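Local coordinates for tight junction protein ZO-3 (Homo sapiens, PDB 3KFV) that links tight-junction membrane proteins such as claudins and occludin to the actin cytoskeleton as a MAGUK-family scaffold, of which this chain is the SH3 and guanylate kinase-like part, at residues A[120-126]-A[211-216]; A[153-157]-A[236-241]; A[141-146]-A[290-295]. All coordinates share one frame; numbering follows the deposited sequence.

Contact 1: residues A[120-126]-A[211-216]; sequences EDLSALT and ERLNYV
Helix-on-helix packing with a mixed core, where L122, L125 and T126 meet the side chain of Y215, joins the short helix 123-129 to the last turn of helix 207-215. L122, at the N-cap position of the first helix, lays CD1 over one face of the Y215 ring, 4.0 Å from CD1 of the tyrosine. L125 comes at the ring's edge instead, its CB 3.7 Å from Y215 CD2. Y215 reaches across to the other helix because chi1 (-168°) swings its ring away from the backbone N, and its OH lies 2.6 Å from T126 OG1, a hydrogen bond in which either hydroxyl may be the donor. These two hydroxyls are not left to each other: R25 bonds to T126 OG1, and H10 ND1 pairs with Y215 OH.

Next to the ring, the aliphatic part of R212 fits between two leucines, its CG 3.9 Å from L122 CD2 and 3.8 Å from L125 CD1. A bend at chi3 (-65°) brings the guanidinium beside E120, whose OE1 lies at the edge of the group, 3.4 Å from NH1. That salt bridge is long and its hydrogen bond weak, with the carboxylate and guanidinium planes 76° apart. The side chains of E120 and E211 slide past each other in opposite directions, their carboxylates not in contact.

Y131, just after helix 123-129, meets the Y215 ring edge-to-face. R8 of strand 5-9, which bonds to the Y215 carbonyl, joins H10 and R25 in tying these two helices to the SH3 part of the chain.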
# COMPACT_ATOMS: atom_id res chain seq x y z
N GLU A 120 4.27 0.46 -12.83
CA GLU A 120 3.57 -0.80 -12.59
C GLU A 120 2.21 -0.82 -13.28
O GLU A 120 1.25 -0.22 -12.80
CB GLU A 120 3.39 -1.03 -11.09
CG GLU A 120 2.55 -2.26 -10.74
CD GLU A 120 3.16 -3.56 -11.26
OE1 GLU A 120 2.39 -4.48 -11.62
OE2 GLU A 120 4.41 -3.65 -11.30
N ASP A 121 2.12 -1.53 -14.41
CA ASP A 121 0.87 -1.63 -15.17
C ASP A 121 -0.14 -2.61 -14.55
O ASP A 121 0.11 -3.82 -14.47
CB ASP A 121 1.14 -2.00 -16.63
CG ASP A 121 -0.13 -2.23 -17.42
OD1 ASP A 121 -1.14 -1.52 -17.17
OD2 ASP A 121 -0.13 -3.13 -18.29
N LEU A 122 -1.29 -2.08 -14.15
CA LEU A 122 -2.30 -2.84 -13.41
C LEU A 122 -3.46 -3.31 -14.28
O LEU A 122 -4.45 -3.84 -13.76
CB LEU A 122 -2.84 -1.98 -12.28
CG LEU A 122 -1.82 -1.57 -11.22
CD1 LEU A 122 -2.33 -0.39 -10.40
CD2 LEU A 122 -1.49 -2.77 -10.34
N SER A 123 -3.35 -3.11 -15.59
CA SER A 123 -4.46 -3.36 -16.52
C SER A 123 -4.98 -4.80 -16.50
O SER A 123 -6.17 -5.03 -16.72
CB SER A 123 -4.08 -2.95 -17.95
OG SER A 123 -3.16 -3.86 -18.52
N ALA A 124 -4.11 -5.77 -16.24
CA ALA A 124 -4.54 -7.16 -16.20
C ALA A 124 -5.47 -7.40 -15.02
O ALA A 124 -6.38 -8.23 -15.08
CB ALA A 124 -3.34 -8.09 -16.15
N LEU A 125 -5.23 -6.68 -13.93
CA LEU A 125 -6.08 -6.80 -12.76
C LEU A 125 -7.44 -6.14 -12.97
O LEU A 125 -8.46 -6.66 -12.51
CB LEU A 125 -5.39 -6.25 -11.51
CG LEU A 125 -4.24 -7.12 -10.97
CD1 LEU A 125 -3.49 -6.38 -9.86
CD2 LEU A 125 -4.77 -8.46 -10.47
N THR A 126 -7.48 -5.01 -13.68
CA THR A 126 -8.75 -4.36 -13.98
C THR A 126 -9.67 -5.29 -14.75
O THR A 126 -10.88 -5.29 -14.56
CB THR A 126 -8.60 -3.08 -14.81
OG1 THR A 126 -7.51 -2.30 -14.31
CG2 THR A 126 -9.89 -2.26 -14.75
N GLU A 211 1.48 -2.02 -4.76
CA GLU A 211 0.51 -1.35 -5.63
C GLU A 211 -0.61 -2.30 -6.07
O GLU A 211 -1.77 -1.90 -6.18
CB GLU A 211 1.20 -0.73 -6.84
CG GLU A 211 2.35 0.20 -6.48
CD GLU A 211 2.86 1.02 -7.66
OE1 GLU A 211 2.34 0.86 -8.79
OE2 GLU A 211 3.79 1.84 -7.46
N ARG A 212 -0.26 -3.55 -6.32
CA ARG A 212 -1.25 -4.56 -6.67
C ARG A 212 -2.22 -4.81 -5.51
O ARG A 212 -3.43 -4.88 -5.71
CB ARG A 212 -0.57 -5.87 -7.09
CG ARG A 212 0.06 -5.84 -8.48
CD ARG A 212 0.45 -7.23 -8.97
NE ARG A 212 1.50 -7.83 -8.15
CZ ARG A 212 2.81 -7.67 -8.36
NH1 ARG A 212 3.23 -6.93 -9.38
NH2 ARG A 212 3.69 -8.25 -7.55
N LEU A 213 -1.68 -4.95 -4.30
CA LEU A 213 -2.52 -5.19 -3.12
C LEU A 213 -3.42 -4.00 -2.84
O LEU A 213 -4.60 -4.16 -2.49
CB LEU A 213 -1.67 -5.51 -1.89
CG LEU A 213 -0.97 -6.88 -1.89
CD1 LEU A 213 0.16 -6.90 -0.89
CD2 LEU A 213 -1.97 -7.99 -1.61
N ASN A 214 -2.87 -2.80 -2.98
CA ASN A 214 -3.68 -1.61 -2.87
C ASN A 214 -4.80 -1.63 -3.90
O ASN A 214 -5.92 -1.21 -3.62
CB ASN A 214 -2.84 -0.35 -3.04
CG ASN A 214 -2.05 -0.01 -1.80
OD1 ASN A 214 -2.37 -0.47 -0.71
ND2 ASN A 214 -1.01 0.79 -1.97
N TYR A 215 -4.50 -2.13 -5.10
CA TYR A 215 -5.45 -2.09 -6.20
C TYR A 215 -6.63 -3.03 -6.00
O TYR A 215 -7.78 -2.65 -6.26
CB TYR A 215 -4.75 -2.39 -7.53
CG TYR A 215 -5.62 -2.09 -8.73
CD1 TYR A 215 -6.06 -0.79 -8.97
CD2 TYR A 215 -6.01 -3.09 -9.60
CE1 TYR A 215 -6.85 -0.50 -10.06
CE2 TYR A 215 -6.81 -2.81 -10.70
CZ TYR A 215 -7.23 -1.51 -10.91
OH TYR A 215 -8.02 -1.22 -11.99
N VAL A 216 -6.36 -4.24 -5.54
CA VAL A 216 -7.43 -5.20 -5.24
C VAL A 216 -8.03 -4.92 -3.87
O VAL A 216 -8.88 -5.68 -3.40
CB VAL A 216 -6.95 -6.66 -5.30
CG1 VAL A 216 -6.42 -6.98 -6.69
CG2 VAL A 216 -5.90 -6.94 -4.23

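Contact 2: residues A[153-157]-A[236-241]; sequences PVADI and LRQWLA
Two helix ends meet here: V154 is the N-cap of helix 155-165, while A241 is the first residue to leave helical geometry after helix 230-240. The backbones come nearest at I157 and A241, whose CA atoms are 6.8 Å apart.

R237 carries the polar half. It grips D156 in an end-on, two-nitrogen salt bridge, NH1 reaching OD2 at 2.9 Å and NH2 reaching OD1 at 3.2 Å, the latter nearly straight at 177°. Both oxygens use syn lone pairs, and the carboxylate and guanidinium planes are only 16° apart. D156 CG sits between the backbone N and the carbonyl carbon (chi1 54°), which brings OD1 near I157 N, whose bond it accepts from above the carboxylate plane. R237 NH2 gives a weak bond to P153 O. With an alanine here in place of D156, the buried guanidinium would probably lose its paired charge and be less firmly fixed.

On the apolar side, I157 CD1 sits 3.9 Å from A241 CB, and its CG2 lies 4.1 Å from L240 CB. W279 of helix 278-290 packs against I157, L236 and L240.

R237 thus holds the turn between strand 148-151 and helix 155-165, the place in the fold where guanylate kinases carry their P-loop.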
# COMPACT_ATOMS: atom_id res chain seq x y z
N PRO A 153 15.36 -2.40 6.72
CA PRO A 153 16.41 -3.39 6.94
C PRO A 153 16.15 -4.33 8.12
O PRO A 153 17.11 -4.92 8.62
CB PRO A 153 17.65 -2.53 7.24
CG PRO A 153 17.22 -1.09 7.05
CD PRO A 153 15.74 -1.09 7.25
N VAL A 154 14.90 -4.47 8.55
CA VAL A 154 14.59 -5.38 9.65
C VAL A 154 13.30 -6.14 9.43
O VAL A 154 12.73 -6.69 10.37
CB VAL A 154 14.48 -4.65 11.00
CG1 VAL A 154 15.86 -4.23 11.49
CG2 VAL A 154 13.53 -3.46 10.91
N ALA A 155 12.86 -6.18 8.18
CA ALA A 155 11.65 -6.92 7.84
C ALA A 155 11.72 -8.33 8.42
O ALA A 155 10.77 -8.80 9.05
CB ALA A 155 11.45 -6.97 6.33
N ASP A 156 12.85 -8.99 8.22
CA ASP A 156 13.01 -10.36 8.70
C ASP A 156 12.90 -10.45 10.22
O ASP A 156 12.16 -11.28 10.75
CB ASP A 156 14.33 -10.97 8.20
CG ASP A 156 15.55 -10.12 8.53
OD1 ASP A 156 15.39 -9.01 9.08
OD2 ASP A 156 16.68 -10.57 8.23
N ILE A 157 13.64 -9.60 10.92
CA ILE A 157 13.61 -9.56 12.38
C ILE A 157 12.22 -9.24 12.90
O ILE A 157 11.70 -9.91 13.80
CB ILE A 157 14.60 -8.52 12.92
CG1 ILE A 157 16.04 -8.96 12.64
CG2 ILE A 157 14.38 -8.30 14.41
CD1 ILE A 157 17.05 -7.84 12.69
N LEU A 236 22.58 -3.12 15.49
CA LEU A 236 21.22 -3.60 15.68
C LEU A 236 21.03 -5.04 15.18
O LEU A 236 20.45 -5.88 15.86
CB LEU A 236 20.23 -2.67 14.97
CG LEU A 236 18.74 -2.96 15.13
CD1 LEU A 236 18.37 -3.06 16.60
CD2 LEU A 236 17.94 -1.86 14.46
N ARG A 237 21.52 -5.31 13.97
CA ARG A 237 21.33 -6.63 13.38
C ARG A 237 22.12 -7.70 14.14
O ARG A 237 21.62 -8.79 14.38
CB ARG A 237 21.68 -6.63 11.89
CG ARG A 237 20.61 -5.97 11.02
CD ARG A 237 20.74 -6.31 9.54
NE ARG A 237 20.56 -7.73 9.27
CZ ARG A 237 19.37 -8.33 9.15
NH1 ARG A 237 19.31 -9.64 8.91
NH2 ARG A 237 18.25 -7.64 9.27
N GLN A 238 23.36 -7.37 14.51
CA GLN A 238 24.21 -8.31 15.22
C GLN A 238 23.58 -8.71 16.55
O GLN A 238 23.75 -9.84 17.02
CB GLN A 238 25.59 -7.71 15.47
CG GLN A 238 26.66 -8.74 15.84
CD GLN A 238 27.11 -9.55 14.63
OE1 GLN A 238 27.41 -9.00 13.56
NE2 GLN A 238 27.16 -10.87 14.79
N TRP A 239 22.84 -7.78 17.14
CA TRP A 239 22.21 -7.98 18.44
C TRP A 239 20.89 -8.75 18.34
O TRP A 239 20.61 -9.61 19.17
CB TRP A 239 22.03 -6.61 19.12
CG TRP A 239 21.01 -6.51 20.22
CD1 TRP A 239 19.85 -5.78 20.18
CD2 TRP A 239 21.06 -7.11 21.52
NE1 TRP A 239 19.17 -5.91 21.38
CE2 TRP A 239 19.89 -6.72 22.21
CE3 TRP A 239 21.97 -7.96 22.17
CZ2 TRP A 239 19.61 -7.14 23.51
CZ3 TRP A 239 21.69 -8.37 23.47
CH2 TRP A 239 20.53 -7.96 24.12
N LEU A 240 20.10 -8.46 17.30
CA LEU A 240 18.78 -9.08 17.14
C LEU A 240 18.76 -10.24 16.14
O LEU A 240 17.87 -11.09 16.19
CB LEU A 240 17.73 -8.03 16.76
CG LEU A 240 17.39 -7.01 17.86
CD1 LEU A 240 16.34 -6.02 17.38
CD2 LEU A 240 16.94 -7.69 19.16
N ALA A 241 19.74 -10.29 15.24
CA ALA A 241 19.88 -11.39 14.30
C ALA A 241 21.32 -11.87 14.25
O ALA A 241 21.97 -11.80 13.21
CB ALA A 241 19.42 -10.97 12.91

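Contact 3: residues A[141-146]-A[290-295]; sequences EASFKR and QQTRPI
Q291 meets the backbone of F144 and R146 through both ends of its side-chain amide, the chief polar link between loop 141-146 and the stretch 290-295. NE2 donates to F144 O at 3.1 Å, from above the carbonyl plane, while OE1 accepts from R146 N at 3.1 Å, in the plane of its own C=O and on a lone pair, almost straight at 174°. A bend at chi2 (66°) brings the amide up to the loop, and the paired bonds fix which way round it lies.

The second polar tie is weaker: R146 NH1 lies 2.7 Å from Q290 O, but the bond is strongly bent at 116°. Other bonds of this guanidinium lead away from the contact, chiefly from NH2 to Y219 O.

I295 CG2 packs over the face of the same guanidinium, centred on it and 3.7 Å above its plane. The apolar contacts come from the other branch of I295, whose CD1 meets A142 CB at 3.7 Å and F144 CZ at 4.3 Å. The exposed E141 side chain lies alongside the backbone of T292.

Backbone hydrogen bonds between I295 and R140 set strand 294-298 beside strand 134-141. This antiparallel pairing, in which the strand that comes after helix 278-290 joins the edge of the SH3 sheet, is characteristic of the SH3-guanylate kinase unit of MAGUK proteins.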
# COMPACT_ATOMS: atom_id res chain seq x y z
N GLU A 141 -14.39 0.41 7.93
CA GLU A 141 -13.36 -0.31 8.64
C GLU A 141 -13.26 -1.69 8.01
O GLU A 141 -14.28 -2.27 7.66
CB GLU A 141 -13.75 -0.42 10.11
CG GLU A 141 -12.62 -0.71 11.06
CD GLU A 141 -13.09 -0.69 12.51
OE1 GLU A 141 -14.15 -0.08 12.78
OE2 GLU A 141 -12.41 -1.29 13.37
N ALA A 142 -12.05 -2.20 7.84
CA ALA A 142 -11.88 -3.49 7.20
C ALA A 142 -12.61 -4.57 7.98
O ALA A 142 -12.56 -4.60 9.21
CB ALA A 142 -10.41 -3.84 7.08
N SER A 143 -13.31 -5.44 7.26
CA SER A 143 -14.00 -6.56 7.89
C SER A 143 -13.09 -7.77 7.80
O SER A 143 -13.55 -8.90 7.74
CB SER A 143 -15.31 -6.84 7.18
OG SER A 143 -15.09 -7.13 5.81
N PHE A 144 -11.79 -7.50 7.77
CA PHE A 144 -10.79 -8.56 7.75
C PHE A 144 -9.48 -7.98 8.30
O PHE A 144 -9.31 -6.75 8.34
CB PHE A 144 -10.60 -9.12 6.34
CG PHE A 144 -10.10 -8.11 5.34
CD1 PHE A 144 -8.76 -8.03 5.03
CD2 PHE A 144 -10.98 -7.24 4.72
CE1 PHE A 144 -8.29 -7.11 4.11
CE2 PHE A 144 -10.52 -6.31 3.80
CZ PHE A 144 -9.17 -6.24 3.50
N LYS A 145 -8.58 -8.85 8.73
CA LYS A 145 -7.28 -8.37 9.20
C LYS A 145 -6.38 -8.05 8.01
O LYS A 145 -6.09 -8.91 7.17
CB LYS A 145 -6.65 -9.37 10.18
CG LYS A 145 -7.17 -9.19 11.61
CD LYS A 145 -6.71 -10.29 12.54
CE LYS A 145 -7.05 -9.96 13.99
NZ LYS A 145 -6.59 -11.03 14.95
N ARG A 146 -5.97 -6.79 7.93
CA ARG A 146 -5.24 -6.28 6.77
C ARG A 146 -3.82 -6.84 6.70
O ARG A 146 -3.14 -6.95 7.72
CB ARG A 146 -5.19 -4.75 6.83
CG ARG A 146 -6.56 -4.08 6.92
CD ARG A 146 -6.44 -2.58 7.23
NE ARG A 146 -5.60 -1.88 6.25
CZ ARG A 146 -5.23 -0.61 6.36
NH1 ARG A 146 -5.61 0.12 7.39
NH2 ARG A 146 -4.46 -0.06 5.43
N GLN A 290 -3.88 1.23 12.92
CA GLN A 290 -4.27 1.38 11.52
C GLN A 290 -5.23 0.28 11.07
O GLN A 290 -5.88 0.42 10.05
CB GLN A 290 -3.03 1.45 10.62
CG GLN A 290 -2.15 2.65 10.94
CD GLN A 290 -1.21 3.02 9.82
OE1 GLN A 290 -1.20 2.38 8.76
NE2 GLN A 290 -0.40 4.05 10.04
N GLN A 291 -5.33 -0.78 11.87
CA GLN A 291 -6.29 -1.85 11.59
C GLN A 291 -7.73 -1.39 11.83
O GLN A 291 -8.67 -1.98 11.31
CB GLN A 291 -6.00 -3.07 12.45
CG GLN A 291 -7.13 -4.09 12.49
CD GLN A 291 -7.36 -4.72 11.14
OE1 GLN A 291 -6.41 -4.98 10.41
NE2 GLN A 291 -8.62 -4.98 10.81
N THR A 292 -7.88 -0.33 12.62
CA THR A 292 -9.21 0.21 12.90
C THR A 292 -9.58 1.36 11.95
O THR A 292 -10.75 1.75 11.86
CB THR A 292 -9.34 0.70 14.36
OG1 THR A 292 -8.58 1.90 14.54
CG2 THR A 292 -8.84 -0.38 15.34
N ARG A 293 -8.58 1.89 11.24
CA ARG A 293 -8.80 2.96 10.27
C ARG A 293 -9.63 2.47 9.10
O ARG A 293 -9.42 1.36 8.61
CB ARG A 293 -7.48 3.50 9.72
CG ARG A 293 -6.61 4.26 10.71
CD ARG A 293 -5.59 5.07 9.95
NE ARG A 293 -4.42 5.45 10.73
CZ ARG A 293 -4.45 6.28 11.78
NH1 ARG A 293 -5.61 6.80 12.19
NH2 ARG A 293 -3.33 6.58 12.42
N PRO A 294 -10.58 3.30 8.64
CA PRO A 294 -11.47 2.97 7.52
C PRO A 294 -10.74 2.99 6.17
O PRO A 294 -10.00 3.92 5.87
CB PRO A 294 -12.49 4.12 7.57
CG PRO A 294 -11.73 5.24 8.19
CD PRO A 294 -10.97 4.56 9.28
N ILE A 295 -10.96 1.95 5.38
CA ILE A 295 -10.36 1.87 4.05
C ILE A 295 -11.44 1.99 2.96
O ILE A 295 -12.63 1.85 3.24
CB ILE A 295 -9.60 0.55 3.88
CG1 ILE A 295 -10.55 -0.64 4.06
CG2 ILE A 295 -8.47 0.46 4.88
CD1 ILE A 295 -9.87 -1.99 3.93

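From the N terminus, the chain first builds most of the SH3 sheet and, after helix 69-82 and an unmodelled run, reaches 120-126, where contact 1 begins. Contacts 3 and 2 open next, at 141-146 and 153-157, before contact 1 closes at 211-216; it therefore crosses both. Contact 2 closes at 236-241, and contact 3 last, at 290-295, so contact 2 falls wholly within the span of contact 3. Contacts 1 and 2 lie on opposite sides of the chain's centre, about 31 Å apart between centres. Contact 2 joins helices of the guanylate kinase-like domain, whereas contacts 1 and 3 lie where that domain adjoins the SH3 sheet.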